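Local coordinates for klebicin C activity (Klebsiella pneumoniae, PDB 7NNA), which is a Tol-binding domain of a Klebsiella bacteriocin, a long helical hairpin that probably helps carry the toxin into target cells through the TolC channel, at residues A[66-69]-A[70-74]. Numbering follows the deposited sequence.
Sequences QHLK and DVVDR. Unlike the reference sequence in segment 66-69: Gln66 (reference Leu).
Lys69 reaches forward along helix 14-79 to Asp73, one turn on, and on its way passes Asp70. Lys69 CB lies 3.2 Å and CG 4.0 Å from Asp70 N, which reflects the chain running on to the next residue, not packing; CG stands anti to the backbone N (chi1 -172°), beside the carbonyl carbon. Beyond CG the chain bends at chi3 and chi4, bringing Lys69 NZ to 3.0 Å from Asp73 OD2 in a salt bridge whose hydrogen bond is weak; it is tentative, since Asp73 has two conformers and this holds for one. Asp70 OD1 makes a second, long bridge to Lys69 NZ. Lysine suits the place because its flexible chain can serve two carboxylates, and the short aspartates keep theirs close to the helix, within its reach. Gln66 NE2 donates to Asp70 OD1 at 3.0 Å; that oxygen lies nearly in the amide plane (7° out of it), but the two flat groups are turned 48° apart, and NE2 meets the carboxylate from above its plane.

On the side that touches helix 93-197, Val71 CG2, a compact apolar methyl, fits over one face of the His67 ring, 4.1 Å from its centroid, in a CH-pi contact. His67 also touches Ala116, and Val71 touches Arg113, joining the hairpin's two long helices. Beside this seam, Lys69 probably offsets part of the negative charge of Asp70, its neighbour, and Asp73, at i+4.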
loop_
_atom_site.group_PDB
_atom_site.type_symbol
_atom_site.label_atom_id
_atom_site.label_comp_id
_atom_site.label_asym_id
_atom_site.label_seq_id
_atom_site.Cartn_x
_atom_site.Cartn_y
_atom_site.Cartn_z
ATOM N N GLN A 66 4.580 22.423 -25.916
ATOM C CA GLN A 66 4.140 22.719 -27.280
ATOM C C GLN A 66 3.793 24.185 -27.416
ATOM O O GLN A 66 4.124 24.803 -28.444
ATOM C CB GLN A 66 2.938 21.855 -27.668
ATOM C CG GLN A 66 2.463 22.105 -29.121
ATOM C CD GLN A 66 3.542 21.748 -30.126
ATOM O OE1 GLN A 66 4.155 20.667 -30.068
ATOM N NE2 GLN A 66 3.803 22.666 -31.070
ATOM N N HIS A 67 3.157 24.777 -26.399
ATOM C CA HIS A 67 2.835 26.201 -26.465
ATOM C C HIS A 67 4.118 27.059 -26.565
ATOM O O HIS A 67 4.186 27.967 -27.392
ATOM C CB HIS A 67 1.968 26.616 -25.290
ATOM C CG HIS A 67 1.626 28.052 -25.367
ATOM N ND1 HIS A 67 0.900 28.553 -26.428
ATOM C CD2 HIS A 67 1.963 29.063 -24.546
ATOM C CE1 HIS A 67 0.779 29.849 -26.201
ATOM N NE2 HIS A 67 1.373 30.193 -25.058
ATOM N N LEU A 68 5.147 26.719 -25.785
ATOM C CA LEU A 68 6.443 27.400 -25.831
ATOM C C LEU A 68 7.055 27.250 -27.240
ATOM O O LEU A 68 7.478 28.227 -27.844
ATOM C CB LEU A 68 7.368 26.768 -24.771
ATOM C CG LEU A 68 8.843 27.201 -24.797
ATOM C CD1 LEU A 68 8.992 28.756 -24.645
ATOM C CD2 LEU A 68 9.563 26.533 -23.708
ATOM N N LYS A 69 7.005 26.051 -27.810
ATOM C CA LYS A 69 7.504 25.795 -29.156
ATOM C C LYS A 69 6.763 26.731 -30.181
ATOM O O LYS A 69 7.407 27.366 -31.036
ATOM C CB LYS A 69 7.262 24.298 -29.477
ATOM C CG LYS A 69 7.898 23.790 -30.765
ATOM C CD LYS A 69 7.203 22.484 -31.248
ATOM C CE LYS A 69 6.761 22.583 -32.709
ATOM N NZ LYS A 69 6.405 23.993 -33.084
ATOM N N ASP A 70 5.418 26.862 -30.034
ATOM C CA ASP A 70 4.637 27.752 -30.924
ATOM C C ASP A 70 5.021 29.266 -30.805
ATOM O O ASP A 70 4.980 30.020 -31.786
ATOM C CB ASP A 70 3.160 27.605 -30.590
ATOM C CG ASP A 70 2.605 26.236 -30.874
ATOM O OD1 ASP A 70 3.188 25.515 -31.733
ATOM O OD2 ASP A 70 1.603 25.877 -30.244
ATOM N N VAL A 71 5.344 29.723 -29.582
ATOM C CA VAL A 71 5.763 31.110 -29.363
ATOM C C VAL A 71 7.171 31.294 -29.931
ATOM O O VAL A 71 7.467 32.336 -30.582
ATOM C CB VAL A 71 5.674 31.539 -27.867
ATOM C CG1 VAL A 71 6.172 32.974 -27.700
ATOM C CG2 VAL A 71 4.236 31.422 -27.366
ATOM N N VAL A 72 8.058 30.284 -29.746
ATOM C CA VAL A 72 9.383 30.367 -30.390
ATOM C C VAL A 72 9.228 30.495 -31.968
ATOM O O VAL A 72 9.920 31.293 -32.579
ATOM C CB VAL A 72 10.301 29.187 -29.977
ATOM C CG1 VAL A 72 11.565 29.190 -30.815
ATOM C CG2 VAL A 72 10.664 29.267 -28.478
ATOM N N ASP A 73 8.336 29.718 -32.592
ATOM C CA ASP A 73 8.100 29.838 -34.052
ATOM C C ASP A 73 7.544 31.222 -34.436
ATOM O O ASP A 73 7.849 31.734 -35.514
ATOM C CB ASP A 73 7.115 28.773 -34.547
ATOM C CG ASP A 73 7.664 27.361 -34.636
ATOM O OD1 ASP A 73 8.919 27.200 -34.664
ATOM O OD2 ASP A 73 6.849 26.422 -34.708
ATOM N N ARG A 74 6.743 31.834 -33.564
ATOM C CA ARG A 74 6.236 33.208 -33.814
ATOM C C ARG A 74 7.433 34.190 -33.836
ATOM O O ARG A 74 7.496 35.075 -34.678
ATOM C CB ARG A 74 5.296 33.584 -32.668
ATOM C CG ARG A 74 4.605 34.925 -32.754
ATOM C CD ARG A 74 3.695 35.189 -31.520
ATOM N NE ARG A 74 2.866 34.037 -31.128
ATOM C CZ ARG A 74 2.266 33.912 -29.942
ATOM N NH1 ARG A 74 1.560 32.822 -29.657
ATOM N NH2 ARG A 74 2.386 34.862 -29.027
HETATM O O HOH W 1 9.594 26.278 -32.105
#